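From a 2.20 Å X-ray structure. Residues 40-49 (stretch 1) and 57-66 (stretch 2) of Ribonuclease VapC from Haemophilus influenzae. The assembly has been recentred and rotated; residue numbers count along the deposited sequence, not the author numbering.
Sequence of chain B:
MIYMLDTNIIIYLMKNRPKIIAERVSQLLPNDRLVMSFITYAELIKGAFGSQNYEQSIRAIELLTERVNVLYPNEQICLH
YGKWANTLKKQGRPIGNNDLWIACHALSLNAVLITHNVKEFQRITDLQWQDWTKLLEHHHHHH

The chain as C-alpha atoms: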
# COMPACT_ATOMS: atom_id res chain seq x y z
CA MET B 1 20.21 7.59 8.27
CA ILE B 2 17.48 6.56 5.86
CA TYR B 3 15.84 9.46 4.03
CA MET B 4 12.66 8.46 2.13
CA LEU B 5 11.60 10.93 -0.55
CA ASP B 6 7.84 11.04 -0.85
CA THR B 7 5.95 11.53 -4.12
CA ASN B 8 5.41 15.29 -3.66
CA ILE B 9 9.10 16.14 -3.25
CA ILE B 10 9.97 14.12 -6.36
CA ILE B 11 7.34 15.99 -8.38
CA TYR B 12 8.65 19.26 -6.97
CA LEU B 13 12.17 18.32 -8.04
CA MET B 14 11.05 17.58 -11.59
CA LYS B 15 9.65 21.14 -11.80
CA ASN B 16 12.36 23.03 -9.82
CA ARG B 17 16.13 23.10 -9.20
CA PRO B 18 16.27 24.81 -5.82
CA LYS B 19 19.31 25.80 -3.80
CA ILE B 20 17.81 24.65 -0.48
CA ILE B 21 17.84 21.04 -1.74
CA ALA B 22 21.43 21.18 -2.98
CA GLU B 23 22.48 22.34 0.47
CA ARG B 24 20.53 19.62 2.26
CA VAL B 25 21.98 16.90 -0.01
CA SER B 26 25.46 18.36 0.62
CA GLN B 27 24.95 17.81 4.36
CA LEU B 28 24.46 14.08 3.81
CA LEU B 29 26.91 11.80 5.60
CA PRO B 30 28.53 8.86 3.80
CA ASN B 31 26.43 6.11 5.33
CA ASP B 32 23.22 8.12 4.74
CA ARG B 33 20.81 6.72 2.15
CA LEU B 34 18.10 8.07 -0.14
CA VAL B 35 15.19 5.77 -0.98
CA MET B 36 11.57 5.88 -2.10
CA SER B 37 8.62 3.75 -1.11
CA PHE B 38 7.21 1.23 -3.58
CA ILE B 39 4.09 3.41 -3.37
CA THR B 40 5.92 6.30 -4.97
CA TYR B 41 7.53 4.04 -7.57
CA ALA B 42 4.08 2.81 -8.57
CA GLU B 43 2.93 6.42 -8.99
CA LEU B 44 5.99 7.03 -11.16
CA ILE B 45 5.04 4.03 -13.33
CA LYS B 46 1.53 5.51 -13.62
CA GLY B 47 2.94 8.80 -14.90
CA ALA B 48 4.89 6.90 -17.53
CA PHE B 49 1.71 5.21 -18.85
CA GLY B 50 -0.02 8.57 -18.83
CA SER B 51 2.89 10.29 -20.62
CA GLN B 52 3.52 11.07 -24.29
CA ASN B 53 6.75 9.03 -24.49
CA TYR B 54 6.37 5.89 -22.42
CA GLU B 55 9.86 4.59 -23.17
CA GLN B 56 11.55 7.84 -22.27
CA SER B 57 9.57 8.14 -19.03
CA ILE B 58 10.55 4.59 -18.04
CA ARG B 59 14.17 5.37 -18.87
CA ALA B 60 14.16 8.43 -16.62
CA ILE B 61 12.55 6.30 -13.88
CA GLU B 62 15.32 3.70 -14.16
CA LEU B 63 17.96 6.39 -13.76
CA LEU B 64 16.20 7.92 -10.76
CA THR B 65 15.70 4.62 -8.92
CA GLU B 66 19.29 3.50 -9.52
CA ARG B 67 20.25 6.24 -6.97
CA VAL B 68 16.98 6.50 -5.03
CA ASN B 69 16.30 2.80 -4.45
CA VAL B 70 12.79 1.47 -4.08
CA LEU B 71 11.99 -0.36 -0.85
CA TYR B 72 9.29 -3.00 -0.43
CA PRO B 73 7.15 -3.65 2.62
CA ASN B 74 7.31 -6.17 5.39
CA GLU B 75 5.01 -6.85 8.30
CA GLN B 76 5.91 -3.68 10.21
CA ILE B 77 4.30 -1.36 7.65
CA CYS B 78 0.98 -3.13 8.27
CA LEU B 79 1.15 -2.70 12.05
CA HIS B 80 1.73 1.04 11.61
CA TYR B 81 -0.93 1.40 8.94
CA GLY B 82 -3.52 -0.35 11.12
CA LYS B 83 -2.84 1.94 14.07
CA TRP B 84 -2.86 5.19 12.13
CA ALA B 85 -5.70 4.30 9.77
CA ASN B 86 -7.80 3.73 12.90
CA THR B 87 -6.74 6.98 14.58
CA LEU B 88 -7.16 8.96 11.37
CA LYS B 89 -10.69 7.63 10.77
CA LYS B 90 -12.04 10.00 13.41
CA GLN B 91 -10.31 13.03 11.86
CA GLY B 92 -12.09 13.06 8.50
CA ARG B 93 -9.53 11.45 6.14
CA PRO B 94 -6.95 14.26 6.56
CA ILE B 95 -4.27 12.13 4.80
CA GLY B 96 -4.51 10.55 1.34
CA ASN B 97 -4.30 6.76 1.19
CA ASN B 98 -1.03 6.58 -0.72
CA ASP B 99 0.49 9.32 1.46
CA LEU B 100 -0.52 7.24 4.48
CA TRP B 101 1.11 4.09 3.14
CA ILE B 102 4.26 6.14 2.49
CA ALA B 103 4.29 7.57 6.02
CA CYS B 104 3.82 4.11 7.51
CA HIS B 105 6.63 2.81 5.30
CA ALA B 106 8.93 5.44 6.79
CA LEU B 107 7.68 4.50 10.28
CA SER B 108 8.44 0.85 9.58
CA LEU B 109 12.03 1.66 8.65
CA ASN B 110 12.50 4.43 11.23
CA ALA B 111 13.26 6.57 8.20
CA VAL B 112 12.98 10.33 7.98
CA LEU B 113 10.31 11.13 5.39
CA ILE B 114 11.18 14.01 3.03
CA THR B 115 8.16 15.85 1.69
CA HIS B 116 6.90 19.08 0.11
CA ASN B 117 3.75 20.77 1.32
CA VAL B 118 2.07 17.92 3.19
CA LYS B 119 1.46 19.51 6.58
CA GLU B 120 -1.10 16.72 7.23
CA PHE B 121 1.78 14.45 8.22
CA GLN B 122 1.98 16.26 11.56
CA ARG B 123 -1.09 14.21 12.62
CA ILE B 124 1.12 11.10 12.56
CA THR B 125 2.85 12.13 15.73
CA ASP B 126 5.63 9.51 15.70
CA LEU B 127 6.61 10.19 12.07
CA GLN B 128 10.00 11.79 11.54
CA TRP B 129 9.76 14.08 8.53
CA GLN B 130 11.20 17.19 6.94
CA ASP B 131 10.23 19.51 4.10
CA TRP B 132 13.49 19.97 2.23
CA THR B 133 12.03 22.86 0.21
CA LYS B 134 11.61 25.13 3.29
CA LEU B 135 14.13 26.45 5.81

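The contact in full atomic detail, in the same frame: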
# COMPACT_ATOMS: atom_id res chain seq x y z
N THR B 40 5.50 5.20 -4.11
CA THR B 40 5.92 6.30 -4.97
C THR B 40 6.38 5.76 -6.32
O THR B 40 6.09 6.34 -7.37
CB THR B 40 7.04 7.10 -4.28
OG1 THR B 40 6.53 7.75 -3.10
CG2 THR B 40 7.63 8.18 -5.23
N TYR B 41 7.08 4.62 -6.31
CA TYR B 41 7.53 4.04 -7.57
C TYR B 41 6.33 3.65 -8.44
O TYR B 41 6.34 3.83 -9.66
CB TYR B 41 8.41 2.83 -7.25
CG TYR B 41 8.94 2.02 -8.40
CD1 TYR B 41 9.66 2.63 -9.40
CD2 TYR B 41 8.77 0.63 -8.45
CE1 TYR B 41 10.20 1.90 -10.43
CE2 TYR B 41 9.28 -0.11 -9.50
CZ TYR B 41 10.02 0.54 -10.48
OH TYR B 41 10.56 -0.14 -11.54
N ALA B 42 5.28 3.14 -7.82
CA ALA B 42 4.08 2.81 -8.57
C ALA B 42 3.45 4.07 -9.17
O ALA B 42 2.98 4.05 -10.31
CB ALA B 42 3.10 2.06 -7.64
N GLU B 43 3.46 5.18 -8.43
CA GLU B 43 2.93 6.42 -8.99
C GLU B 43 3.80 6.90 -10.15
O GLU B 43 3.29 7.37 -11.18
CB GLU B 43 2.83 7.51 -7.91
CG GLU B 43 1.79 7.19 -6.81
CD GLU B 43 1.57 8.34 -5.84
OE1 GLU B 43 2.18 8.32 -4.74
OE2 GLU B 43 0.83 9.28 -6.20
N LEU B 44 5.12 6.74 -10.03
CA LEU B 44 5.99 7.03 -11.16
C LEU B 44 5.61 6.19 -12.38
O LEU B 44 5.48 6.72 -13.49
CB LEU B 44 7.44 6.81 -10.78
CG LEU B 44 8.00 7.80 -9.76
CD1 LEU B 44 9.46 7.50 -9.49
CD2 LEU B 44 7.83 9.22 -10.24
N ILE B 45 5.47 4.87 -12.21
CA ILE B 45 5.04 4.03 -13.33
C ILE B 45 3.74 4.54 -13.95
O ILE B 45 3.53 4.45 -15.17
CB ILE B 45 4.87 2.57 -12.88
CG1 ILE B 45 6.13 1.97 -12.26
CG2 ILE B 45 4.42 1.72 -14.06
CD1 ILE B 45 7.24 1.82 -13.18
N LYS B 46 2.81 5.02 -13.12
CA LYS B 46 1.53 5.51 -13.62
C LYS B 46 1.72 6.75 -14.49
O LYS B 46 1.05 6.92 -15.51
CB LYS B 46 0.62 5.84 -12.44
CG LYS B 46 -0.63 6.66 -12.71
CD LYS B 46 -0.97 7.36 -11.42
CE LYS B 46 -2.37 7.85 -11.32
NZ LYS B 46 -2.61 8.43 -9.96
N GLY B 47 2.62 7.65 -14.08
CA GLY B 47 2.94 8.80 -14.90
C GLY B 47 3.50 8.41 -16.24
O GLY B 47 3.20 9.03 -17.25
N ALA B 48 4.33 7.36 -16.27
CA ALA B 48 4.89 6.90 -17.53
C ALA B 48 3.79 6.46 -18.49
O ALA B 48 3.80 6.84 -19.67
CB ALA B 48 5.88 5.76 -17.28
N PHE B 49 2.84 5.64 -18.01
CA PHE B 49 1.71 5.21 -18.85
C PHE B 49 0.84 6.36 -19.27
O PHE B 49 0.20 6.29 -20.32
CB PHE B 49 0.82 4.20 -18.13
CG PHE B 49 1.36 2.82 -18.15
CD1 PHE B 49 1.09 1.99 -19.21
CD2 PHE B 49 2.13 2.35 -17.11
CE1 PHE B 49 1.61 0.72 -19.25
CE2 PHE B 49 2.64 1.08 -17.14
CZ PHE B 49 2.37 0.26 -18.21
N SER B 57 9.94 8.04 -20.44
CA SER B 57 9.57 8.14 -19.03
C SER B 57 10.14 6.97 -18.22
O SER B 57 10.70 7.17 -17.14
CB SER B 57 8.06 8.20 -18.91
OG SER B 57 7.59 9.33 -19.59
N ILE B 58 10.02 5.76 -18.74
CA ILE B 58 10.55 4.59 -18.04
C ILE B 58 12.07 4.68 -17.93
O ILE B 58 12.68 4.21 -16.95
CB ILE B 58 10.12 3.31 -18.78
CG1 ILE B 58 8.64 3.05 -18.60
CG2 ILE B 58 10.92 2.11 -18.32
CD1 ILE B 58 8.26 2.59 -17.21
N ARG B 59 12.72 5.24 -18.94
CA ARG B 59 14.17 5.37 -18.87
C ARG B 59 14.56 6.34 -17.75
O ARG B 59 15.47 6.07 -16.96
CB ARG B 59 14.74 5.85 -20.21
N ALA B 60 13.89 7.49 -17.70
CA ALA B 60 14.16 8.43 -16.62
C ALA B 60 13.89 7.79 -15.26
O ALA B 60 14.66 8.00 -14.30
CB ALA B 60 13.32 9.69 -16.83
N ILE B 61 12.84 6.97 -15.16
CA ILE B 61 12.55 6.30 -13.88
C ILE B 61 13.69 5.37 -13.50
O ILE B 61 14.13 5.36 -12.35
CB ILE B 61 11.19 5.59 -13.95
CG1 ILE B 61 10.09 6.65 -14.03
CG2 ILE B 61 10.93 4.72 -12.70
CD1 ILE B 61 8.66 6.10 -14.26
N GLU B 62 14.22 4.62 -14.47
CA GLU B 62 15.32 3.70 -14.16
C GLU B 62 16.53 4.44 -13.64
O GLU B 62 17.22 3.97 -12.73
CB GLU B 62 15.74 2.91 -15.40
CG GLU B 62 14.76 1.91 -15.91
CD GLU B 62 15.30 1.14 -17.08
OE1 GLU B 62 14.66 0.15 -17.46
OE2 GLU B 62 16.36 1.54 -17.62
N LEU B 63 16.85 5.59 -14.24
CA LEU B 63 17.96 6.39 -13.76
C LEU B 63 17.70 6.87 -12.33
O LEU B 63 18.55 6.75 -11.44
CB LEU B 63 18.19 7.56 -14.72
CG LEU B 63 18.74 7.16 -16.11
CD1 LEU B 63 18.71 8.34 -17.08
CD2 LEU B 63 20.15 6.64 -16.00
N LEU B 64 16.52 7.42 -12.09
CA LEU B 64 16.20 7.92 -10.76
C LEU B 64 16.35 6.82 -9.72
O LEU B 64 17.05 7.00 -8.72
CB LEU B 64 14.78 8.48 -10.75
CG LEU B 64 14.21 8.87 -9.39
CD1 LEU B 64 15.14 9.83 -8.65
CD2 LEU B 64 12.84 9.48 -9.61
N THR B 65 15.72 5.66 -9.95
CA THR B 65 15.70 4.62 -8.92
C THR B 65 17.03 3.90 -8.77
O THR B 65 17.22 3.20 -7.78
CB THR B 65 14.62 3.57 -9.18
OG1 THR B 65 14.86 2.94 -10.43
CG2 THR B 65 13.20 4.18 -9.16
N GLU B 66 17.96 4.07 -9.71
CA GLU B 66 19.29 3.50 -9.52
C GLU B 66 19.97 4.14 -8.31
O GLU B 66 20.66 3.45 -7.55
CB GLU B 66 20.14 3.69 -10.79
CG GLU B 66 21.22 2.63 -10.98

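What holds these two helices together? The helices run nearly antiparallel, at 157° between their N-to-C directions, and their axes approach to 9.4 Å. No hydrogen bond passes between them, so the contact rests on the packing of apolar side chains, and the two sides together bury 369 Å². Three residues cover the most surface: Ile61 on the second helix, with Ala48 and Leu44 on the first. All three direct their CA-to-CB bonds toward the partner helix, and the rest of the contact is arranged around them.

How does Ile61 fit against the first helix? It acts as a knob in a hole lined by Tyr41, Leu44, Ile45 and Ala48, four residues spaced so that they enclose a single pocket on the helix surface. With chi1 at m and chi2 at t, the side chain carries CD1 deep into that pocket. There Ile61 CD1 lies 3.3 Å from Leu44 O and 3.8 Å from Leu44 CB, and it also comes within 4.0 Å of Ile45 N and 4.1 Å of Ala48 CB. The methyl thus reaches the backbone of the first helix as well as its side chains. The carbonyl it touches is already occupied in the usual helical way, since Ala48 N donates to Leu44 O at 3.1 Å. The other branch of Ile61 ends at CG2, which meets Tyr41 CE1 at 3.7 Å, at the edge of the ring and near its plane.

Why do the helices come so close at Ala48? The CA atoms of Ala48 and Ser57 are 5.1 Å apart, against 7.1 Å between Leu44 CA and Ile61 CA and 8.3 Å between Tyr41 CA and Thr65 CA, so the backbones draw together toward this end of the contact. Small side chains meet here: Ala48 CB lies 3.7 Å from Ser57 CB, and there is little between the two backbones beyond these atoms. Ser57 OG finds its hydrogen bond elsewhere in the structure. Ala48 CB is also 4.0 Å from Ile58 CD1. The CB of Ile58 points sideways, but the end of its side chain comes nearer, and its CD1 also lies 4.2 Å from Ile45 CD1. Ile45 likewise starts sideways and reaches the second helix with its tip.

What fills the wider end, where Leu44 and Tyr41 face the later turns of the second helix? Leu44 not only helps to form the pocket for Ile61 but also extends its CD1 to within 3.9 Å of Leu64 CD2, adding a leucine-to-leucine contact one turn of helix farther on. Tyr41 leaves its backbone sideways, yet its ring spans the gap, and CD1 comes 3.9 Å from Thr65 CG2. The hydroxyl of Thr65 is turned to its own helix, with OG1 donating to Ile61 O at 3.2 Å, which leaves the methyl to make the contact with the ring.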